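Local structure of glycosylation Associate Protein 2 (Streptococcus agalactiae serotype V, 6OYC) at residues B[178-192]-B[253-265]. The protein probably takes part, in complex with its partner proteins Gap1 and Gap3, in the glycosylation and accessory Sec secretion of bacterial surface proteins. Residues are numbered along the deposited sequence; the frame is centred on the assembly and turned at random.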
# COMPACT_ATOMS: atom_id res chain seq x y z
N ILE B 178 -10.61 -11.37 14.90
CA ILE B 178 -9.46 -10.81 14.21
C ILE B 178 -8.22 -11.17 15.01
O ILE B 178 -8.12 -10.77 16.18
CB ILE B 178 -9.59 -9.29 14.06
CG1 ILE B 178 -10.88 -8.94 13.33
CG2 ILE B 178 -8.40 -8.74 13.31
CD1 ILE B 178 -11.13 -7.46 13.25
N PRO B 179 -7.26 -11.89 14.43
CA PRO B 179 -6.01 -12.18 15.15
C PRO B 179 -5.35 -10.90 15.64
O PRO B 179 -5.21 -9.94 14.90
CB PRO B 179 -5.15 -12.88 14.09
CG PRO B 179 -6.14 -13.37 13.05
CD PRO B 179 -7.23 -12.35 13.03
N PHE B 180 -4.97 -10.91 16.90
CA PHE B 180 -4.34 -9.76 17.53
C PHE B 180 -2.96 -10.17 17.99
O PHE B 180 -2.82 -11.10 18.80
CB PHE B 180 -5.18 -9.27 18.71
CG PHE B 180 -4.65 -8.04 19.38
CD1 PHE B 180 -3.63 -8.12 20.31
CD2 PHE B 180 -5.18 -6.79 19.07
CE1 PHE B 180 -3.14 -6.99 20.92
CE2 PHE B 180 -4.71 -5.66 19.68
CZ PHE B 180 -3.69 -5.75 20.62
N SER B 181 -1.94 -9.49 17.49
CA SER B 181 -0.57 -9.84 17.80
C SER B 181 -0.05 -9.00 18.95
O SER B 181 -0.41 -7.83 19.13
CB SER B 181 0.32 -9.63 16.56
OG SER B 181 1.70 -9.74 16.88
N SER B 182 0.82 -9.60 19.75
CA SER B 182 1.53 -8.85 20.77
C SER B 182 2.84 -8.27 20.25
O SER B 182 3.49 -7.50 20.98
CB SER B 182 1.80 -9.75 21.98
OG SER B 182 2.31 -11.00 21.56
N ASP B 183 3.23 -8.57 19.01
CA ASP B 183 4.56 -8.19 18.52
C ASP B 183 4.57 -6.98 17.60
O ASP B 183 5.65 -6.42 17.38
CB ASP B 183 5.20 -9.37 17.80
CG ASP B 183 5.42 -10.54 18.72
OD1 ASP B 183 5.91 -10.34 19.86
OD2 ASP B 183 5.07 -11.65 18.32
N PHE B 184 3.42 -6.56 17.06
CA PHE B 184 3.35 -5.34 16.26
C PHE B 184 2.04 -4.63 16.55
O PHE B 184 1.20 -5.11 17.32
CB PHE B 184 3.50 -5.64 14.75
CG PHE B 184 2.77 -6.87 14.28
CD1 PHE B 184 1.40 -6.85 14.07
CD2 PHE B 184 3.46 -8.05 14.01
CE1 PHE B 184 0.72 -7.99 13.61
CE2 PHE B 184 2.80 -9.17 13.57
CZ PHE B 184 1.43 -9.15 13.37
N TYR B 185 1.86 -3.46 15.95
CA TYR B 185 0.60 -2.74 16.05
C TYR B 185 -0.47 -3.47 15.26
O TYR B 185 -0.19 -4.08 14.21
CB TYR B 185 0.75 -1.31 15.55
CG TYR B 185 1.69 -0.49 16.37
CD1 TYR B 185 3.07 -0.49 16.10
CD2 TYR B 185 1.23 0.26 17.44
CE1 TYR B 185 3.95 0.25 16.87
CE2 TYR B 185 2.09 1.00 18.22
CZ TYR B 185 3.45 0.99 17.93
OH TYR B 185 4.30 1.75 18.70
N ASN B 186 -1.69 -3.42 15.76
CA ASN B 186 -2.84 -4.02 15.10
C ASN B 186 -3.70 -2.88 14.58
O ASN B 186 -4.31 -2.15 15.36
CB ASN B 186 -3.62 -4.92 16.04
CG ASN B 186 -2.77 -6.06 16.56
OD1 ASN B 186 -2.69 -7.12 15.93
ND2 ASN B 186 -2.10 -5.84 17.69
N GLU B 187 -3.72 -2.72 13.26
CA GLU B 187 -4.43 -1.65 12.62
C GLU B 187 -5.83 -2.09 12.26
O GLU B 187 -6.04 -3.20 11.77
CB GLU B 187 -3.69 -1.18 11.36
CG GLU B 187 -2.53 -0.27 11.65
CD GLU B 187 -1.85 0.29 10.39
OE1 GLU B 187 -2.12 -0.20 9.26
OE2 GLU B 187 -1.03 1.22 10.53
N LEU B 188 -6.79 -1.21 12.49
CA LEU B 188 -8.15 -1.37 12.03
C LEU B 188 -8.55 -0.11 11.28
O LEU B 188 -8.17 0.99 11.69
CB LEU B 188 -9.10 -1.61 13.21
CG LEU B 188 -8.73 -2.80 14.10
CD1 LEU B 188 -9.51 -2.78 15.41
CD2 LEU B 188 -8.97 -4.09 13.36
N PHE B 189 -9.33 -0.27 10.20
CA PHE B 189 -9.96 0.89 9.58
C PHE B 189 -11.30 0.49 8.97
O PHE B 189 -11.37 -0.41 8.13
CB PHE B 189 -9.07 1.51 8.49
CG PHE B 189 -9.75 2.62 7.76
CD1 PHE B 189 -10.13 3.77 8.43
CD2 PHE B 189 -10.05 2.49 6.41
CE1 PHE B 189 -10.78 4.79 7.78
CE2 PHE B 189 -10.71 3.51 5.75
CZ PHE B 189 -11.07 4.66 6.44
N LEU B 190 -12.36 1.18 9.37
CA LEU B 190 -13.72 0.87 8.94
C LEU B 190 -14.16 1.91 7.91
O LEU B 190 -14.34 3.09 8.25
CB LEU B 190 -14.66 0.86 10.13
CG LEU B 190 -16.14 0.74 9.84
CD1 LEU B 190 -16.40 -0.66 9.37
CD2 LEU B 190 -16.99 1.08 11.10
N GLU B 191 -14.32 1.49 6.66
CA GLU B 191 -14.99 2.32 5.67
C GLU B 191 -16.44 2.52 6.05
O GLU B 191 -17.18 1.54 6.18
CB GLU B 191 -14.95 1.65 4.31
CG GLU B 191 -13.72 1.86 3.55
CD GLU B 191 -13.85 1.24 2.18
OE1 GLU B 191 -12.94 0.44 1.84
OE2 GLU B 191 -14.86 1.55 1.48
N HIS B 192 -16.86 3.76 6.20
CA HIS B 192 -18.28 3.99 6.40
C HIS B 192 -18.60 5.43 6.05
O HIS B 192 -17.70 6.25 5.85
CB HIS B 192 -18.68 3.73 7.84
CG HIS B 192 -18.09 4.72 8.78
ND1 HIS B 192 -16.74 4.80 9.00
CD2 HIS B 192 -18.66 5.71 9.51
CE1 HIS B 192 -16.49 5.78 9.85
NE2 HIS B 192 -17.64 6.35 10.17
N LYS B 253 -23.87 3.73 6.24
CA LYS B 253 -23.39 2.87 5.16
C LYS B 253 -22.05 2.32 5.60
O LYS B 253 -21.11 3.08 5.81
CB LYS B 253 -23.22 3.62 3.84
CG LYS B 253 -24.50 4.17 3.24
CD LYS B 253 -24.34 4.33 1.72
CE LYS B 253 -25.54 5.05 1.07
NZ LYS B 253 -25.58 6.52 1.33
N LEU B 254 -21.95 1.00 5.73
CA LEU B 254 -20.72 0.33 6.13
C LEU B 254 -20.08 -0.33 4.93
O LEU B 254 -20.76 -1.01 4.15
CB LEU B 254 -21.01 -0.71 7.21
CG LEU B 254 -21.61 -0.11 8.48
CD1 LEU B 254 -22.14 -1.20 9.38
CD2 LEU B 254 -20.57 0.73 9.21
N GLY B 255 -18.77 -0.16 4.79
CA GLY B 255 -18.02 -0.90 3.82
C GLY B 255 -17.10 -1.89 4.51
O GLY B 255 -17.31 -2.25 5.67
N PRO B 256 -16.06 -2.35 3.83
CA PRO B 256 -15.15 -3.31 4.45
C PRO B 256 -14.54 -2.75 5.73
O PRO B 256 -14.27 -1.56 5.85
CB PRO B 256 -14.07 -3.53 3.38
CG PRO B 256 -14.65 -3.00 2.10
CD PRO B 256 -15.58 -1.90 2.51
N LEU B 257 -14.29 -3.65 6.68
CA LEU B 257 -13.45 -3.37 7.83
C LEU B 257 -12.07 -3.95 7.54
O LEU B 257 -11.92 -5.17 7.43
CB LEU B 257 -14.06 -3.96 9.11
CG LEU B 257 -13.12 -4.09 10.31
CD1 LEU B 257 -12.69 -2.70 10.79
CD2 LEU B 257 -13.78 -4.87 11.46
N HIS B 258 -11.07 -3.07 7.41
CA HIS B 258 -9.70 -3.48 7.14
C HIS B 258 -8.97 -3.75 8.44
O HIS B 258 -9.10 -2.98 9.40
CB HIS B 258 -8.93 -2.39 6.38
CG HIS B 258 -9.55 -2.00 5.08
ND1 HIS B 258 -9.11 -2.51 3.88
CD2 HIS B 258 -10.54 -1.13 4.79
CE1 HIS B 258 -9.82 -1.97 2.90
NE2 HIS B 258 -10.69 -1.13 3.42
N ARG B 259 -8.14 -4.79 8.43
CA ARG B 259 -7.20 -5.01 9.53
C ARG B 259 -5.82 -5.28 8.95
O ARG B 259 -5.68 -6.03 7.99
CB ARG B 259 -7.67 -6.16 10.43
CG ARG B 259 -7.68 -7.54 9.77
CD ARG B 259 -6.47 -8.30 10.23
NE ARG B 259 -6.56 -9.70 9.89
CZ ARG B 259 -5.53 -10.55 9.96
NH1 ARG B 259 -4.34 -10.12 10.37
NH2 ARG B 259 -5.70 -11.81 9.64
N ARG B 260 -4.79 -4.66 9.55
CA ARG B 260 -3.45 -4.65 8.97
C ARG B 260 -2.40 -4.83 10.05
O ARG B 260 -2.57 -4.40 11.20
CB ARG B 260 -3.17 -3.32 8.22
CG ARG B 260 -4.05 -3.13 6.99
CD ARG B 260 -4.09 -1.69 6.46
NE ARG B 260 -5.10 -1.57 5.42
CZ ARG B 260 -5.83 -0.47 5.21
NH1 ARG B 260 -5.63 0.60 5.96
NH2 ARG B 260 -6.73 -0.45 4.24
N ASN B 261 -1.29 -5.47 9.68
CA ASN B 261 -0.08 -5.40 10.50
C ASN B 261 0.44 -3.96 10.43
O ASN B 261 0.78 -3.47 9.35
CB ASN B 261 0.99 -6.37 10.02
CG ASN B 261 0.58 -7.85 10.15
OD1 ASN B 261 -0.53 -8.19 10.62
ND2 ASN B 261 1.47 -8.73 9.72
N GLY B 262 0.48 -3.28 11.58
CA GLY B 262 0.78 -1.87 11.62
C GLY B 262 2.13 -1.55 12.23
O GLY B 262 2.70 -2.35 12.99
N ARG B 263 2.65 -0.37 11.93
CA ARG B 263 3.97 0.03 12.38
C ARG B 263 3.93 1.25 13.29
O ARG B 263 4.99 1.81 13.61
CB ARG B 263 4.88 0.27 11.17
CG ARG B 263 5.00 -0.98 10.29
CD ARG B 263 5.92 -0.75 9.10
NE ARG B 263 5.99 -1.93 8.24
CZ ARG B 263 6.86 -2.93 8.39
NH1 ARG B 263 7.78 -2.90 9.36
NH2 ARG B 263 6.81 -3.95 7.55
N GLY B 264 2.74 1.68 13.71
CA GLY B 264 2.64 2.76 14.66
C GLY B 264 3.17 4.09 14.18
O GLY B 264 3.50 4.94 15.00
N GLY B 265 3.28 4.29 12.87
CA GLY B 265 3.86 5.51 12.32
C GLY B 265 5.09 5.32 11.45
O GLY B 265 5.47 6.25 10.74
O HOH W 1 0.00 1.16 13.35
O HOH W 2 1.47 1.23 9.98
O HOH W 3 0.38 -1.15 7.99
O HOH W 4 -2.96 1.28 7.19
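Glu187 reaches across from strand 185-192 to the end of strand 253-262, where the two run antiparallel, joined by paired backbone bonds such as Glu187 N to Arg260 O (2.9 Å). Its CB packs on Arg260 CB, and CG, anti to the carbonyl carbon (chi1 -80°), passes over Gly262 CA at 3.7 Å. The extended chain carries CD on past the same CA, and OE1 comes to 3.5 Å from Arg260 CB. The carboxylate forms no direct salt bridge with Arg260. Four waters lie around it instead: two bridge OE2 to the backbone N of Arg263 and of Gly264, while OE1 is linked through one to Asn261 O and through another to Arg260 NH1. Beside this wet end, Tyr185 lays its ring on Gly264, whose CA stands 3.5 Å from the ring centroid in a CH-pi contact. Farther along the same face, His258 NE2 gives a nearly straight bond (174°) to the anti lone pair of Glu191 OE1, in the imidazole plane; Tyr157 holds OE2, Glu308 takes His258 ND1 and Arg260 NE, and Glu283 pairs with Arg260 NH2. A beta bulge at Gly255 and Pro256 shifts the pairing beyond Leu190. On the other face Leu257 CD2 meets Ile178 CD1 at 4.1 Å, and Arg259, bent at chi2 (102°), runs its CD past Ile178 CG2 and sets one guanidinium face against Pro179 CD. The pair forms the middle of a six-stranded antiparallel sheet, with strand 230-232 bonded to the far side of 185-195 and strands 132-135 and 157-165 pairing with 251-262; Ile178 belongs to the neighbouring five-stranded sheet, its strand bonded to 238-247, and Leu188 packs on Leu240 there.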